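PDB 3D3Q: tRNA dimethylallyltransferase from Staphylococcus epidermidis ATCC 12228, which probably catalyses transfer of a dimethylallyl group from dimethylallyl diphosphate onto adenine 37 of tRNAs that read codons beginning with uridine. Local coordinates for residues Phe8-Val13 against Thr309-Arg314; Asn144-Tyr149 against Lys167-Ala172; Asn289-Asn294 against Leu304-Thr309. One frame throughout, in Å; residues are numbered along the deposited sequence.

Contact 1 of 3, residues Phe8-Val13 against Thr309-Arg314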
loop_
_atom_site.group_PDB
_atom_site.type_symbol
_atom_site.label_atom_id
_atom_site.label_comp_id
_atom_site.label_asym_id
_atom_site.label_seq_id
_atom_site.Cartn_x
_atom_site.Cartn_y
_atom_site.Cartn_z
ATOM N N PHE A 8 17.017 -9.378 4.634
ATOM C CA PHE A 8 16.200 -9.343 3.431
ATOM C C PHE A 8 14.721 -9.355 3.795
ATOM O O PHE A 8 14.287 -10.144 4.638
ATOM C CB PHE A 8 16.508 -10.543 2.529
ATOM C CG PHE A 8 15.811 -10.493 1.199
ATOM C CD1 PHE A 8 16.086 -9.470 0.297
ATOM C CD2 PHE A 8 14.877 -11.450 0.848
ATOM C CE1 PHE A 8 15.441 -9.403 -0.939
ATOM C CE2 PHE A 8 14.228 -11.391 -0.388
ATOM C CZ PHE A 8 14.516 -10.358 -1.280
ATOM N N LEU A 9 13.958 -8.477 3.147
ATOM C CA LEU A 9 12.518 -8.367 3.375
ATOM C C LEU A 9 11.755 -8.066 2.083
ATOM O O LEU A 9 12.181 -7.203 1.318
ATOM C CB LEU A 9 12.237 -7.244 4.365
ATOM C CG LEU A 9 10.763 -7.034 4.676
ATOM C CD1 LEU A 9 10.269 -8.119 5.598
ATOM C CD2 LEU A 9 10.589 -5.694 5.324
ATOM N N ILE A 10 10.645 -8.765 1.834
ATOM C CA ILE A 10 9.828 -8.503 0.638
ATOM C C ILE A 10 8.617 -7.711 1.086
ATOM O O ILE A 10 8.026 -8.020 2.118
ATOM C CB ILE A 10 9.262 -9.795 -0.052
ATOM C CG1 ILE A 10 10.380 -10.687 -0.594
ATOM C CG2 ILE A 10 8.396 -9.403 -1.244
ATOM C CD1 ILE A 10 11.108 -10.078 -1.763
ATOM N N VAL A 11 8.245 -6.684 0.331
ATOM C CA VAL A 11 7.064 -5.886 0.692
ATOM C C VAL A 11 6.150 -5.762 -0.549
ATOM O O VAL A 11 6.559 -5.243 -1.596
ATOM C CB VAL A 11 7.463 -4.453 1.210
ATOM C CG1 VAL A 11 6.260 -3.748 1.800
ATOM C CG2 VAL A 11 8.552 -4.552 2.246
ATOM N N ILE A 12 4.915 -6.244 -0.425
ATOM C CA ILE A 12 3.956 -6.218 -1.524
ATOM C C ILE A 12 2.723 -5.398 -1.161
ATOM O O ILE A 12 1.801 -5.895 -0.508
ATOM C CB ILE A 12 3.519 -7.652 -1.901
ATOM C CG1 ILE A 12 4.760 -8.502 -2.180
ATOM C CG2 ILE A 12 2.639 -7.625 -3.134
ATOM C CD1 ILE A 12 4.473 -9.971 -2.395
ATOM N N VAL A 13 2.713 -4.137 -1.586
ATOM C CA VAL A 13 1.600 -3.238 -1.304
ATOM C C VAL A 13 0.714 -3.141 -2.521
ATOM O O VAL A 13 1.130 -3.484 -3.615
ATOM C CB VAL A 13 2.093 -1.820 -0.947
ATOM C CG1 VAL A 13 2.898 -1.844 0.346
ATOM C CG2 VAL A 13 2.933 -1.271 -2.077
ATOM N N THR A 309 12.779 -12.789 -10.712
ATOM C CA THR A 309 13.954 -12.279 -11.394
ATOM C C THR A 309 14.678 -11.305 -10.482
ATOM O O THR A 309 15.902 -11.236 -10.461
ATOM C CB THR A 309 13.551 -11.549 -12.675
ATOM O OG1 THR A 309 12.885 -12.467 -13.550
ATOM C CG2 THR A 309 14.771 -10.961 -13.372
ATOM N N GLN A 310 13.896 -10.549 -9.729
ATOM C CA GLN A 310 14.438 -9.574 -8.808
ATOM C C GLN A 310 15.125 -10.312 -7.653
ATOM O O GLN A 310 16.138 -9.851 -7.141
ATOM C CB GLN A 310 13.309 -8.681 -8.285
ATOM C CG GLN A 310 13.648 -7.201 -8.171
ATOM C CD GLN A 310 13.780 -6.504 -9.518
ATOM O OE1 GLN A 310 13.985 -5.290 -9.583
ATOM N NE2 GLN A 310 13.665 -7.267 -10.598
ATOM N N ILE A 311 14.585 -11.459 -7.252
ATOM C CA ILE A 311 15.175 -12.229 -6.158
ATOM C C ILE A 311 16.413 -13.013 -6.592
ATOM O O ILE A 311 17.273 -13.345 -5.764
ATOM C CB ILE A 311 14.161 -13.226 -5.538
ATOM C CG1 ILE A 311 13.000 -12.465 -4.901
ATOM C CG2 ILE A 311 14.843 -14.079 -4.482
ATOM C CD1 ILE A 311 11.850 -13.344 -4.496
ATOM N N ASN A 312 16.504 -13.328 -7.883
ATOM C CA ASN A 312 17.672 -14.054 -8.388
ATOM C C ASN A 312 18.886 -13.108 -8.512
ATOM O O ASN A 312 19.899 -13.469 -9.112
ATOM C CB ASN A 312 17.371 -14.735 -9.742
ATOM C CG ASN A 312 16.457 -15.968 -9.610
ATOM O OD1 ASN A 312 16.216 -16.480 -8.508
ATOM N ND2 ASN A 312 15.963 -16.455 -10.747
ATOM N N LYS A 313 18.786 -11.917 -7.910
ATOM C CA LYS A 313 19.889 -10.944 -7.890
ATOM C C LYS A 313 20.347 -10.826 -6.435
ATOM O O LYS A 313 21.546 -10.933 -6.135
ATOM C CB LYS A 313 19.455 -9.561 -8.416
ATOM C CG LYS A 313 19.077 -9.538 -9.899
ATOM C CD LYS A 313 20.200 -10.101 -10.763
ATOM C CE LYS A 313 19.679 -10.699 -12.075
ATOM N NZ LYS A 313 20.776 -11.213 -12.969
ATOM N N ARG A 314 19.381 -10.626 -5.536
ATOM C CA ARG A 314 19.651 -10.512 -4.096
ATOM C C ARG A 314 20.438 -11.728 -3.610
ATOM O O ARG A 314 21.003 -11.709 -2.514
ATOM C CB ARG A 314 18.347 -10.427 -3.286
ATOM C CG ARG A 314 17.551 -9.141 -3.420
ATOM C CD ARG A 314 18.267 -7.932 -2.821
ATOM N NE ARG A 314 17.341 -6.814 -2.632
ATOM C CZ ARG A 314 16.701 -6.183 -3.615
ATOM N NH1 ARG A 314 16.885 -6.544 -4.875
ATOM N NH2 ARG A 314 15.851 -5.203 -3.338
#

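Contact 2 of 3, residues Asn144-Tyr149 against Lys167-Ala172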
loop_
_atom_site.group_PDB
_atom_site.type_symbol
_atom_site.label_atom_id
_atom_site.label_comp_id
_atom_site.label_asym_id
_atom_site.label_seq_id
_atom_site.Cartn_x
_atom_site.Cartn_y
_atom_site.Cartn_z
ATOM N N ASN A 144 18.189 15.809 -23.468
ATOM C CA ASN A 144 19.171 16.680 -22.825
ATOM C C ASN A 144 18.592 18.000 -22.318
ATOM O O ASN A 144 18.976 18.477 -21.249
ATOM C CB ASN A 144 20.355 16.962 -23.768
ATOM C CG ASN A 144 21.528 15.989 -23.566
ATOM O OD1 ASN A 144 22.194 15.994 -22.523
ATOM N ND2 ASN A 144 21.783 15.156 -24.573
ATOM N N LYS A 145 17.667 18.592 -23.061
ATOM C CA LYS A 145 17.097 19.857 -22.621
ATOM C C LYS A 145 16.363 19.654 -21.298
ATOM O O LYS A 145 16.422 20.507 -20.416
ATOM C CB LYS A 145 16.151 20.420 -23.683
ATOM C CG LYS A 145 15.934 21.932 -23.590
ATOM C CD LYS A 145 14.922 22.420 -24.648
ATOM C CE LYS A 145 14.677 23.933 -24.588
ATOM N NZ LYS A 145 13.532 24.316 -25.461
ATOM N N LEU A 146 15.693 18.515 -21.162
ATOM C CA LEU A 146 14.959 18.189 -19.941
ATOM C C LEU A 146 15.920 17.910 -18.788
ATOM O O LEU A 146 15.583 18.116 -17.620
ATOM C CB LEU A 146 14.077 16.962 -20.157
ATOM C CG LEU A 146 13.335 16.461 -18.914
ATOM C CD1 LEU A 146 12.221 17.425 -18.574
ATOM C CD2 LEU A 146 12.769 15.065 -19.161
ATOM N N HIS A 147 17.111 17.422 -19.133
ATOM C CA HIS A 147 18.151 17.113 -18.151
ATOM C C HIS A 147 18.728 18.411 -17.612
ATOM O O HIS A 147 18.984 18.525 -16.415
ATOM C CB HIS A 147 19.263 16.288 -18.801
ATOM C CG HIS A 147 20.268 15.751 -17.828
ATOM N ND1 HIS A 147 19.937 14.861 -16.828
ATOM C CD2 HIS A 147 21.606 15.941 -17.730
ATOM C CE1 HIS A 147 21.024 14.521 -16.160
ATOM N NE2 HIS A 147 22.050 15.163 -16.688
ATOM N N GLU A 148 18.941 19.377 -18.514
ATOM C CA GLU A 148 19.481 20.692 -18.150
ATOM C C GLU A 148 18.518 21.263 -17.117
ATOM O O GLU A 148 18.929 21.749 -16.064
ATOM C CB GLU A 148 19.516 21.672 -19.347
ATOM C CG GLU A 148 20.202 21.224 -20.670
ATOM C CD GLU A 148 21.695 20.900 -20.559
ATOM O OE1 GLU A 148 22.328 20.625 -21.617
ATOM O OE2 GLU A 148 22.235 20.909 -19.426
ATOM N N TYR A 149 17.232 21.196 -17.448
ATOM C CA TYR A 149 16.168 21.686 -16.591
ATOM C C TYR A 149 16.262 21.070 -15.212
ATOM O O TYR A 149 16.129 21.756 -14.208
ATOM C CB TYR A 149 14.805 21.357 -17.201
ATOM C CG TYR A 149 13.654 21.779 -16.336
ATOM C CD1 TYR A 149 13.490 23.111 -15.975
ATOM C CD2 TYR A 149 12.731 20.847 -15.860
ATOM C CE1 TYR A 149 12.438 23.513 -15.159
ATOM C CE2 TYR A 149 11.665 21.240 -15.039
ATOM C CZ TYR A 149 11.529 22.579 -14.695
ATOM O OH TYR A 149 10.485 23.003 -13.899
ATOM N N LYS A 167 12.881 8.468 -17.677
ATOM C CA LYS A 167 12.047 8.078 -16.542
ATOM C C LYS A 167 12.547 8.652 -15.219
ATOM O O LYS A 167 11.874 9.476 -14.591
ATOM C CB LYS A 167 11.979 6.564 -16.413
ATOM C CG LYS A 167 10.594 6.034 -16.583
ATOM C CD LYS A 167 9.717 6.290 -15.389
ATOM C CE LYS A 167 8.502 5.359 -15.473
ATOM N NZ LYS A 167 7.527 5.547 -14.365
ATOM N N ARG A 168 13.722 8.207 -14.785
ATOM C CA ARG A 168 14.241 8.695 -13.527
ATOM C C ARG A 168 14.361 10.220 -13.464
ATOM O O ARG A 168 14.186 10.804 -12.396
ATOM C CB ARG A 168 15.577 8.038 -13.205
ATOM C CG ARG A 168 15.422 6.743 -12.425
ATOM C CD ARG A 168 16.725 6.372 -11.714
ATOM N NE ARG A 168 17.225 7.464 -10.864
ATOM C CZ ARG A 168 18.300 7.363 -10.082
ATOM N NH1 ARG A 168 18.988 6.222 -10.042
ATOM N NH2 ARG A 168 18.679 8.391 -9.335
ATOM N N VAL A 169 14.632 10.861 -14.600
ATOM C CA VAL A 169 14.755 12.305 -14.625
ATOM C C VAL A 169 13.409 12.956 -14.360
ATOM O O VAL A 169 13.324 13.935 -13.608
ATOM C CB VAL A 169 15.320 12.819 -15.975
ATOM C CG1 VAL A 169 15.390 14.344 -15.988
ATOM C CG2 VAL A 169 16.714 12.254 -16.203
ATOM N N LEU A 170 12.348 12.435 -14.962
ATOM C CA LEU A 170 11.026 13.018 -14.717
ATOM C C LEU A 170 10.628 12.823 -13.258
ATOM O O LEU A 170 10.129 13.741 -12.620
ATOM C CB LEU A 170 9.958 12.382 -15.623
ATOM C CG LEU A 170 9.939 12.848 -17.078
ATOM C CD1 LEU A 170 8.976 11.965 -17.879
ATOM C CD2 LEU A 170 9.548 14.318 -17.148
ATOM N N ARG A 171 10.855 11.624 -12.741
ATOM C CA ARG A 171 10.528 11.334 -11.366
ATOM C C ARG A 171 11.142 12.386 -10.444
ATOM O O ARG A 171 10.519 12.817 -9.478
ATOM C CB ARG A 171 11.049 9.959 -10.998
ATOM C CG ARG A 171 9.961 9.026 -10.555
ATOM C CD ARG A 171 10.114 8.695 -9.085
ATOM N NE ARG A 171 9.911 9.834 -8.173
ATOM C CZ ARG A 171 8.762 10.487 -8.012
ATOM N NH1 ARG A 171 8.692 11.487 -7.148
ATOM N NH2 ARG A 171 7.690 10.147 -8.723
ATOM N N ALA A 172 12.366 12.799 -10.750
ATOM C CA ALA A 172 13.035 13.807 -9.959
ATOM C C ALA A 172 12.356 15.156 -10.197
ATOM O O ALA A 172 11.978 15.849 -9.252
ATOM C CB ALA A 172 14.507 13.879 -10.333
#

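Contact 3 of 3, residues Asn289-Asn294 against Leu304-Thr309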
loop_
_atom_site.group_PDB
_atom_site.type_symbol
_atom_site.label_atom_id
_atom_site.label_comp_id
_atom_site.label_asym_id
_atom_site.label_seq_id
_atom_site.Cartn_x
_atom_site.Cartn_y
_atom_site.Cartn_z
ATOM N N ASN A 289 9.876 4.442 -3.231
ATOM C CA ASN A 289 10.453 4.053 -4.486
ATOM C C ASN A 289 10.006 2.610 -4.641
ATOM O O ASN A 289 10.708 1.682 -4.253
ATOM C CB ASN A 289 11.973 4.138 -4.423
ATOM C CG ASN A 289 12.611 3.846 -5.754
ATOM O OD1 ASN A 289 12.345 4.537 -6.744
ATOM N ND2 ASN A 289 13.451 2.814 -5.800
ATOM N N VAL A 290 8.809 2.438 -5.183
ATOM C CA VAL A 290 8.236 1.120 -5.382
ATOM C C VAL A 290 8.419 0.611 -6.809
ATOM O O VAL A 290 8.360 1.386 -7.767
ATOM C CB VAL A 290 6.720 1.129 -5.105
ATOM C CG1 VAL A 290 6.189 -0.285 -5.089
ATOM C CG2 VAL A 290 6.434 1.841 -3.804
ATOM N N HIS A 291 8.631 -0.701 -6.941
ATOM C CA HIS A 291 8.779 -1.360 -8.247
ATOM C C HIS A 291 7.353 -1.797 -8.590
ATOM O O HIS A 291 6.904 -2.868 -8.198
ATOM C CB HIS A 291 9.711 -2.576 -8.133
ATOM C CG HIS A 291 10.058 -3.207 -9.449
ATOM N ND1 HIS A 291 9.131 -3.862 -10.231
ATOM C CD2 HIS A 291 11.241 -3.312 -10.099
ATOM C CE1 HIS A 291 9.727 -4.350 -11.306
ATOM N NE2 HIS A 291 11.007 -4.029 -11.249
ATOM N N TRP A 292 6.646 -0.941 -9.311
ATOM C CA TRP A 292 5.269 -1.191 -9.690
ATOM C C TRP A 292 5.067 -2.242 -10.772
ATOM O O TRP A 292 5.781 -2.257 -11.768
ATOM C CB TRP A 292 4.620 0.106 -10.161
ATOM C CG TRP A 292 4.631 1.175 -9.133
ATOM C CD1 TRP A 292 5.540 2.178 -8.993
ATOM C CD2 TRP A 292 3.696 1.321 -8.060
ATOM N NE1 TRP A 292 5.224 2.947 -7.894
ATOM C CE2 TRP A 292 4.097 2.443 -7.305
ATOM C CE3 TRP A 292 2.553 0.613 -7.669
ATOM C CZ2 TRP A 292 3.403 2.870 -6.174
ATOM C CZ3 TRP A 292 1.858 1.034 -6.548
ATOM C CH2 TRP A 292 2.286 2.158 -5.811
ATOM N N LEU A 293 4.079 -3.114 -10.562
ATOM C CA LEU A 293 3.699 -4.164 -11.508
ATOM C C LEU A 293 2.331 -3.746 -11.986
ATOM O O LEU A 293 1.405 -3.660 -11.185
ATOM C CB LEU A 293 3.578 -5.517 -10.814
ATOM C CG LEU A 293 4.874 -5.974 -10.167
ATOM C CD1 LEU A 293 4.700 -7.314 -9.472
ATOM C CD2 LEU A 293 5.936 -6.047 -11.251
ATOM N N ASN A 294 2.194 -3.488 -13.283
ATOM C CA ASN A 294 0.911 -3.058 -13.848
ATOM C C ASN A 294 -0.063 -4.248 -13.970
ATOM O O ASN A 294 0.063 -5.074 -14.855
ATOM C CB ASN A 294 1.167 -2.396 -15.211
ATOM C CG ASN A 294 -0.058 -1.687 -15.767
ATOM O OD1 ASN A 294 0.058 -0.901 -16.710
ATOM N ND2 ASN A 294 -1.236 -1.967 -15.196
ATOM N N LEU A 304 4.695 -13.096 -10.328
ATOM C CA LEU A 304 5.569 -13.974 -9.563
ATOM C C LEU A 304 6.895 -14.176 -10.271
ATOM O O LEU A 304 7.884 -14.527 -9.642
ATOM C CB LEU A 304 4.902 -15.329 -9.312
ATOM C CG LEU A 304 5.683 -16.391 -8.527
ATOM C CD1 LEU A 304 6.053 -15.878 -7.157
ATOM C CD2 LEU A 304 4.836 -17.636 -8.401
ATOM N N ASP A 305 6.925 -13.957 -11.578
ATOM C CA ASP A 305 8.168 -14.117 -12.315
ATOM C C ASP A 305 8.985 -12.860 -12.277
ATOM O O ASP A 305 10.208 -12.916 -12.291
ATOM C CB ASP A 305 7.901 -14.510 -13.759
ATOM C CG ASP A 305 7.509 -15.958 -13.881
ATOM O OD1 ASP A 305 8.221 -16.806 -13.281
ATOM O OD2 ASP A 305 6.506 -16.258 -14.573
ATOM N N GLU A 306 8.307 -11.722 -12.256
ATOM C CA GLU A 306 8.990 -10.442 -12.192
ATOM C C GLU A 306 9.759 -10.395 -10.881
ATOM O O GLU A 306 10.905 -9.947 -10.833
ATOM C CB GLU A 306 7.978 -9.305 -12.233
ATOM C CG GLU A 306 7.948 -8.557 -13.550
ATOM C CD GLU A 306 9.189 -7.730 -13.764
ATOM O OE1 GLU A 306 9.483 -6.882 -12.885
ATOM O OE2 GLU A 306 9.862 -7.929 -14.806
ATOM N N ILE A 307 9.112 -10.870 -9.820
ATOM C CA ILE A 307 9.700 -10.899 -8.488
ATOM C C ILE A 307 10.794 -11.954 -8.399
ATOM O O ILE A 307 11.787 -11.771 -7.699
ATOM C CB ILE A 307 8.616 -11.204 -7.411
ATOM C CG1 ILE A 307 7.618 -10.054 -7.346
ATOM C CG2 ILE A 307 9.255 -11.390 -6.042
ATOM C CD1 ILE A 307 6.493 -10.288 -6.388
ATOM N N THR A 308 10.615 -13.054 -9.120
ATOM C CA THR A 308 11.583 -14.136 -9.089
ATOM C C THR A 308 12.885 -13.686 -9.742
ATOM O O THR A 308 13.965 -14.119 -9.358
ATOM C CB THR A 308 11.001 -15.401 -9.777
ATOM O OG1 THR A 308 11.589 -16.572 -9.198
ATOM C CG2 THR A 308 11.268 -15.383 -11.265
ATOM N N THR A 309 12.779 -12.789 -10.712
ATOM C CA THR A 309 13.954 -12.279 -11.394
ATOM C C THR A 309 14.678 -11.305 -10.482
ATOM O O THR A 309 15.902 -11.236 -10.461
ATOM C CB THR A 309 13.551 -11.549 -12.675
ATOM O OG1 THR A 309 12.885 -12.467 -13.550
ATOM C CG2 THR A 309 14.771 -10.961 -13.372
#

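Contact 1 of 3, residues Phe8-Val13 against Thr309-Arg314
From Phe8 opposite Arg314 to Ile10 opposite Ile311, strand 8-13 and the helical segment 309-314 run almost antiparallel, at 168°, with their axes 11.4 Å apart. The layering is that of a P-loop NTPase fold. Strand 8-13 is an inner strand of the parallel sheet, hydrogen-bonded to strands 98-102 and 197-204, and it leads directly into the Walker A loop, which is predicted to bind ATP; helix 300-314 packs against the sheet and closes the modelled chain.

Phe8 and Arg314 make the main meeting. The arginine crosses the phenylalanine at about a right angle, with Arg314 CG the nearest atom, 3.3 Å from Phe8 CE1. A bend in the arginine at chi2 (-67°) lets the rest of the chain follow the same corner of the ring, so that Arg314 NE comes 3.6 Å from Phe8 CE1 and lies at the edge, in the ring plane. The guanidinium and ring planes are 78° apart, so the two groups do not lie flat on each other. Two of the arginine nitrogens are held by strand 197-204: NE forms a salt bridge with Asp197, whose side chain Phe8 also touches, and NH2 bonds to the carbonyl oxygen of Thr198. The charged end is thus held by the sheet while the methylenes serve the aromatic ring.

Beside this pair, the remaining contacts are between apolar side chains. The end of Ile311 comes near the strand, where Ile311 CG1 is 4.5 Å from Phe8 CZ, and the same side chain also packs on Phe31. Deeper still lies the buried Ile10, whose end bends in until Ile10 CD1 is 4.3 Å from Ile311 CD1.

Contact 2 of 3, residues Asn144-Tyr149 against Lys167-Ala172
Leu146 meets both Val169 and Leu170 across a pair of packed helices, 143-153 and 166-179, in an all-helical part of the protein; locally their axes pass 10.2 Å apart and cross at 34°. The first shell is mostly apolar. Leu146 and Val169 lie alongside each other, pointing opposite ways, with Leu146 CG 4.2 Å from Val169 CG1. The end of Leu146 meets Leu170 at about a right angle, and there the two CD2 methyls come to 3.9 Å.

Val169 is shared between two neighbours by its branching. CG1 lies anti to the backbone N (chi1 178°) and goes to Leu146, whereas Val169 CG2, on the other branch, comes to the edge of the imidazole near its plane, 4.2 Å from His147 ND1.

Further residues bear on these side chains: Ile173 and Arg166 touch Leu146, Leu150 and Ile161 bear on Val169, Pro163 packs on His147, and Leu135 of helix 125-136 touches Leu170. On the second helix, residues 167-171 probably contact substrate tRNA, as inferred from relatives; Lys167 there points its CB away from helix 143-153, while Val169 and Leu170 of the same turn serve the packing. Near the start of each helix an asparagine takes up a backbone N-H: Asn142 OD1 accepts from Lys145 N, and Asn165 OD1 from Arg168 N.

Contact 3 of 3, residues Asn289-Asn294 against Leu304-Thr309
Glu306 meets both His291 and Leu293 of strand 291-294, and it treats them differently. Its apolar part is used by Leu293. The methyl Leu293 CD2 lies equally close to two carbons of the glutamate, 4.0 Å from Glu306 CB and from Glu306 CG, while the two side chains lie alongside each other with their ends pointing opposite ways.

Its polar end is turned to His291. Glu306 OE1 lies at the edge of the imidazole, near the ring plane, 3.0 Å from His291 CE1 and 3.6 Å from His291 NE2. Carboxylate and ring are only 22° from coplanar, yet the oxygen faces the carbon more than either nitrogen, and the pair is not a hydrogen bond. The histidine ring reaches this position with CG anti to its backbone nitrogen (chi1 -173°).

Aromatic packing is found within segment 289-294, where Val290 CB sits 3.5 Å above one face of the Trp292 ring, offset toward its rim; Lys285 of helix 262-286 makes a cation-pi contact with that tryptophan.

Within the P-loop NTPase fold, strand 291-294 is an outermost strand of the parallel sheet, paired through His291 and Leu293 with strand 197-204. Helix 300-314 follows it in the chain and packs back against it, while Leu304 and Ile307 touch the neighbouring helix 20-30.

In the fold
Contacts 1 and 3 are two parts of one interface: helix 300-314 meets an inner strand of the sheet in contact 1 and an outermost strand in contact 3. Their centres are 8 Å apart, they share Thr309, and Gln310 OE1 packs 3.4 Å from His291 CD2. Both lie near the nucleotide loop, the side chains of Ile10 and Leu293 being about 10 and 9 Å from that of Lys20, a probable substrate-binding residue. The centre of contact 2 is 28 Å from that of contact 1 and 24 Å from that of contact 3, though its nearest atoms come within about 5 Å of contact 3, without touching. One of its helices carries residues 167-171, inferred to meet tRNA, whereas the other two contacts build the layered core.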